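PDB 4CH7: siroheme decarboxylase, which decarboxylates siroheme twice to give 12,18-didecarboxysiroheme, a step in the biosynthesis of heme d1. Local coordinates for residues V81-H93 with D100-E112. Residues are numbered along the deposited sequence; the frame is centred on the assembly and turned at random.
Sequences VANFVNACPGVSH and DFNLWFTLAVPPE
V85 puts its CG1 methyl over one face of the F105 ring, where helix 75-87 lies on the hairpin of strands 91-97 and 103-109 in the ferredoxin-like, AsnC-type ligand-binding domain. This CH-pi contact measures 3.6 Å from V85 CG1 to the F105 ring centroid, 17° off the ring normal. The F105 ring is set by a chi1 of 60°, which places CG between the backbone N and the carbonyl carbon and turns the ring toward the helix. The V91 side chain crosses that of F105 at about a right angle, V91 CG2 coming to 3.6 Å from F105 CD2, while F71 packs edge-to-face against the ring.

On this face of the sheet L103 CD2 touches two helix valines, V81 CG1 at 3.7 Å and V85 CG2 at 3.9 Å. At the other end L107 CD1 sits near C88 SG, whose other contacts include F324 and W327 of helix 323-335. Helix 81-87 runs almost parallel to strand 103-109, at 3°, with V85 shared between L103 and F105.

After the type I turn C88-V91, the chain pairs antiparallel with strand 103-109, V91 opposite L107 as a non-hydrogen-bonded pair. G90 O accepts a hydrogen bond from A108 N at 2.7 Å; S92 N donates to T106 O and T106 N to H93 O. H93, inferred to be an active-site residue, is tied to the strand through its carbonyl oxygen. On the opposite face from F105, T106 OG1 approaches the edge of the H93 imidazole, 4.2 Å from H93 CD2, and S92 OG lies 3.3 Å from T106 CB.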
loop_
_atom_site.group_PDB
_atom_site.type_symbol
_atom_site.label_atom_id
_atom_site.label_comp_id
_atom_site.label_asym_id
_atom_site.label_seq_id
_atom_site.Cartn_x
_atom_site.Cartn_y
_atom_site.Cartn_z
ATOM N N VAL A 81 18.312 -6.580 12.553
ATOM C CA VAL A 81 17.500 -7.168 11.492
ATOM C C VAL A 81 16.535 -6.143 10.894
ATOM O O VAL A 81 16.363 -6.078 9.678
ATOM C CB VAL A 81 16.719 -8.397 12.004
ATOM C CG1 VAL A 81 15.702 -8.863 10.979
ATOM C CG2 VAL A 81 17.675 -9.528 12.341
ATOM N N ALA A 82 15.922 -5.337 11.755
ATOM C CA ALA A 82 14.959 -4.326 11.324
ATOM C C ALA A 82 15.567 -3.329 10.341
ATOM O O ALA A 82 14.949 -2.984 9.332
ATOM C CB ALA A 82 14.387 -3.598 12.527
ATOM N N ASN A 83 16.776 -2.864 10.647
ATOM C CA ASN A 83 17.474 -1.920 9.783
ATOM C C ASN A 83 17.883 -2.554 8.454
ATOM O O ASN A 83 17.950 -1.876 7.429
ATOM C CB ASN A 83 18.699 -1.341 10.495
ATOM C CG ASN A 83 18.391 -0.893 11.911
ATOM O OD1 ASN A 83 17.600 0.024 12.129
ATOM N ND2 ASN A 83 19.020 -1.539 12.883
ATOM N N PHE A 84 18.163 -3.854 8.477
ATOM C CA PHE A 84 18.445 -4.592 7.251
ATOM C C PHE A 84 17.212 -4.599 6.353
ATOM O O PHE A 84 17.306 -4.372 5.146
ATOM C CB PHE A 84 18.868 -6.029 7.566
ATOM C CG PHE A 84 18.998 -6.900 6.347
ATOM C CD1 PHE A 84 20.155 -6.875 5.581
ATOM C CD2 PHE A 84 17.961 -7.739 5.962
ATOM C CE1 PHE A 84 20.279 -7.673 4.453
ATOM C CE2 PHE A 84 18.076 -8.542 4.837
ATOM C CZ PHE A 84 19.237 -8.507 4.080
ATOM N N VAL A 85 16.057 -4.864 6.959
ATOM C CA VAL A 85 14.785 -4.895 6.244
ATOM C C VAL A 85 14.471 -3.545 5.596
ATOM O O VAL A 85 14.100 -3.481 4.421
ATOM C CB VAL A 85 13.629 -5.295 7.182
ATOM C CG1 VAL A 85 12.294 -5.172 6.470
ATOM C CG2 VAL A 85 13.828 -6.709 7.695
ATOM N N ASN A 86 14.631 -2.474 6.372
ATOM C CA ASN A 86 14.376 -1.117 5.897
ATOM C C ASN A 86 15.201 -0.755 4.664
ATOM O O ASN A 86 14.762 0.026 3.823
ATOM C CB ASN A 86 14.645 -0.104 7.014
ATOM C CG ASN A 86 13.773 -0.333 8.235
ATOM O OD1 ASN A 86 12.628 -0.765 8.123
ATOM N ND2 ASN A 86 14.313 -0.037 9.412
ATOM N N ALA A 87 16.397 -1.329 4.568
ATOM C CA ALA A 87 17.284 -1.092 3.432
ATOM C C ALA A 87 16.665 -1.536 2.107
ATOM O O ALA A 87 16.948 -0.955 1.058
ATOM C CB ALA A 87 18.620 -1.786 3.651
ATOM N N CYS A 88 15.824 -2.564 2.159
ATOM C CA CYS A 88 15.151 -3.048 0.960
ATOM C C CYS A 88 14.161 -2.021 0.425
ATOM O O CYS A 88 13.243 -1.608 1.135
ATOM C CB CYS A 88 14.436 -4.369 1.231
ATOM S SG CYS A 88 13.593 -5.047 -0.213
ATOM N N PRO A 89 14.351 -1.606 -0.837
ATOM C CA PRO A 89 13.497 -0.624 -1.513
ATOM C C PRO A 89 12.088 -1.161 -1.731
ATOM O O PRO A 89 11.174 -0.381 -1.995
ATOM C CB PRO A 89 14.192 -0.426 -2.865
ATOM C CG PRO A 89 15.614 -0.883 -2.646
ATOM C CD PRO A 89 15.485 -2.021 -1.680
ATOM N N GLY A 90 11.919 -2.477 -1.625
ATOM C CA GLY A 90 10.617 -3.096 -1.805
ATOM C C GLY A 90 9.814 -3.239 -0.524
ATOM O O GLY A 90 8.660 -3.675 -0.555
ATOM N N VAL A 91 10.424 -2.880 0.604
ATOM C CA VAL A 91 9.733 -2.909 1.890
ATOM C C VAL A 91 9.068 -1.562 2.170
ATOM O O VAL A 91 9.749 -0.544 2.293
ATOM C CB VAL A 91 10.684 -3.278 3.043
ATOM C CG1 VAL A 91 9.968 -3.158 4.380
ATOM C CG2 VAL A 91 11.217 -4.687 2.850
ATOM N N SER A 92 7.740 -1.562 2.263
ATOM C CA SER A 92 6.976 -0.331 2.460
ATOM C C SER A 92 6.774 -0.021 3.941
ATOM O O SER A 92 7.140 1.055 4.417
ATOM C CB SER A 92 5.620 -0.428 1.759
ATOM O OG SER A 92 4.870 -1.526 2.246
ATOM N N HIS A 93 6.189 -0.970 4.663
ATOM C CA HIS A 93 6.005 -0.825 6.098
ATOM C C HIS A 93 6.835 -1.869 6.822
ATOM O O HIS A 93 6.985 -2.987 6.334
ATOM C CB HIS A 93 4.530 -0.989 6.466
ATOM C CG HIS A 93 3.609 -0.136 5.652
ATOM N ND1 HIS A 93 3.343 1.180 5.964
ATOM C CD2 HIS A 93 2.893 -0.412 4.536
ATOM C CE1 HIS A 93 2.503 1.678 5.073
ATOM N NE2 HIS A 93 2.214 0.734 4.198
ATOM N N ASP A 100 5.112 -14.225 18.550
ATOM C CA ASP A 100 6.312 -15.050 18.409
ATOM C C ASP A 100 7.097 -14.622 17.171
ATOM O O ASP A 100 8.330 -14.579 17.182
ATOM C CB ASP A 100 5.954 -16.534 18.349
ATOM C CG ASP A 100 5.700 -17.130 19.721
ATOM O OD1 ASP A 100 5.109 -16.435 20.576
ATOM O OD2 ASP A 100 6.097 -18.293 19.945
ATOM N N PHE A 101 6.369 -14.299 16.107
ATOM C CA PHE A 101 6.943 -13.550 15.000
ATOM C C PHE A 101 6.836 -12.072 15.358
ATOM O O PHE A 101 5.749 -11.494 15.332
ATOM C CB PHE A 101 6.213 -13.855 13.692
ATOM C CG PHE A 101 6.352 -15.283 13.239
ATOM C CD1 PHE A 101 7.439 -15.676 12.470
ATOM C CD2 PHE A 101 5.396 -16.230 13.579
ATOM C CE1 PHE A 101 7.573 -16.992 12.049
ATOM C CE2 PHE A 101 5.520 -17.547 13.163
ATOM C CZ PHE A 101 6.612 -17.928 12.397
ATOM N N ASN A 102 7.969 -11.471 15.710
ATOM C CA ASN A 102 7.990 -10.124 16.276
ATOM C C ASN A 102 8.355 -9.032 15.273
ATOM O O ASN A 102 8.365 -7.848 15.619
ATOM C CB ASN A 102 8.955 -10.074 17.461
ATOM C CG ASN A 102 10.308 -10.667 17.126
ATOM O OD1 ASN A 102 10.407 -11.588 16.317
ATOM N ND2 ASN A 102 11.358 -10.147 17.751
ATOM N N LEU A 103 8.670 -9.423 14.042
ATOM C CA LEU A 103 8.974 -8.444 13.003
ATOM C C LEU A 103 8.112 -8.672 11.766
ATOM O O LEU A 103 8.230 -9.699 11.096
ATOM C CB LEU A 103 10.460 -8.469 12.634
ATOM C CG LEU A 103 10.906 -7.293 11.765
ATOM C CD1 LEU A 103 10.874 -6.005 12.575
ATOM C CD2 LEU A 103 12.279 -7.522 11.175
ATOM N N TRP A 104 7.251 -7.703 11.466
ATOM C CA TRP A 104 6.343 -7.798 10.333
ATOM C C TRP A 104 6.574 -6.663 9.350
ATOM O O TRP A 104 6.525 -5.488 9.723
ATOM C CB TRP A 104 4.896 -7.758 10.818
ATOM C CG TRP A 104 4.481 -9.000 11.535
ATOM C CD1 TRP A 104 4.867 -9.400 12.779
ATOM C CD2 TRP A 104 3.583 -10.007 11.050
ATOM N NE1 TRP A 104 4.270 -10.599 13.096
ATOM C CE2 TRP A 104 3.476 -10.990 12.049
ATOM C CE3 TRP A 104 2.862 -10.170 9.865
ATOM C CZ2 TRP A 104 2.672 -12.128 11.896
ATOM C CZ3 TRP A 104 2.066 -11.295 9.715
ATOM C CH2 TRP A 104 1.975 -12.257 10.723
ATOM N N PHE A 105 6.825 -7.015 8.094
ATOM C CA PHE A 105 6.964 -6.004 7.058
ATOM C C PHE A 105 6.234 -6.376 5.773
ATOM O O PHE A 105 5.973 -7.551 5.500
ATOM C CB PHE A 105 8.438 -5.670 6.788
ATOM C CG PHE A 105 9.261 -6.834 6.325
ATOM C CD1 PHE A 105 9.842 -7.697 7.244
ATOM C CD2 PHE A 105 9.483 -7.046 4.972
ATOM C CE1 PHE A 105 10.612 -8.767 6.822
ATOM C CE2 PHE A 105 10.252 -8.110 4.539
ATOM C CZ PHE A 105 10.821 -8.971 5.465
ATOM N N THR A 106 5.885 -5.355 5.001
ATOM C CA THR A 106 5.263 -5.555 3.703
ATOM C C THR A 106 6.340 -5.496 2.631
ATOM O O THR A 106 7.067 -4.507 2.525
ATOM C CB THR A 106 4.190 -4.493 3.417
ATOM O OG1 THR A 106 3.132 -4.610 4.378
ATOM C CG2 THR A 106 3.623 -4.671 2.015
ATOM N N LEU A 107 6.453 -6.568 1.853
ATOM C CA LEU A 107 7.445 -6.630 0.788
ATOM C C LEU A 107 6.771 -6.643 -0.570
ATOM O O LEU A 107 5.829 -7.402 -0.792
ATOM C CB LEU A 107 8.324 -7.874 0.937
ATOM C CG LEU A 107 9.319 -8.149 -0.195
ATOM C CD1 LEU A 107 10.301 -7.000 -0.333
ATOM C CD2 LEU A 107 10.055 -9.455 0.039
ATOM N N ALA A 108 7.249 -5.790 -1.471
ATOM C CA ALA A 108 6.787 -5.795 -2.856
ATOM C C ALA A 108 7.980 -6.009 -3.777
ATOM O O ALA A 108 8.979 -5.294 -3.680
ATOM C CB ALA A 108 6.088 -4.493 -3.190
ATOM N N VAL A 109 7.877 -6.989 -4.671
ATOM C CA VAL A 109 8.980 -7.324 -5.564
ATOM C C VAL A 109 8.596 -7.085 -7.023
ATOM O O VAL A 109 7.562 -7.572 -7.481
ATOM C CB VAL A 109 9.430 -8.791 -5.373
ATOM C CG1 VAL A 109 10.468 -9.177 -6.413
ATOM C CG2 VAL A 109 9.980 -9.000 -3.969
ATOM N N PRO A 110 9.427 -6.321 -7.756
ATOM C CA PRO A 110 9.212 -6.098 -9.191
ATOM C C PRO A 110 9.302 -7.406 -9.965
ATOM O O PRO A 110 9.986 -8.324 -9.513
ATOM C CB PRO A 110 10.373 -5.172 -9.579
ATOM C CG PRO A 110 11.419 -5.387 -8.520
ATOM C CD PRO A 110 10.637 -5.638 -7.264
ATOM N N PRO A 111 8.613 -7.496 -11.116
ATOM C CA PRO A 111 8.661 -8.721 -11.921
ATOM C C PRO A 111 10.015 -8.885 -12.608
ATOM O O PRO A 111 10.737 -7.901 -12.754
ATOM C CB PRO A 111 7.567 -8.485 -12.966
ATOM C CG PRO A 111 7.509 -6.994 -13.118
ATOM C CD PRO A 111 7.760 -6.460 -11.732
ATOM N N GLU A 112 10.346 -10.109 -13.010
ATOM C CA GLU A 112 11.606 -10.405 -13.702
ATOM C C GLU A 112 12.882 -9.955 -12.980
ATOM O O GLU A 112 13.744 -9.310 -13.580
ATOM C CB GLU A 112 11.602 -9.840 -15.127
ATOM C CG GLU A 112 10.969 -10.752 -16.166
ATOM C CD GLU A 112 9.551 -10.348 -16.512
ATOM O OE1 GLU A 112 9.261 -9.133 -16.519
ATOM O OE2 GLU A 112 8.727 -11.246 -16.778
#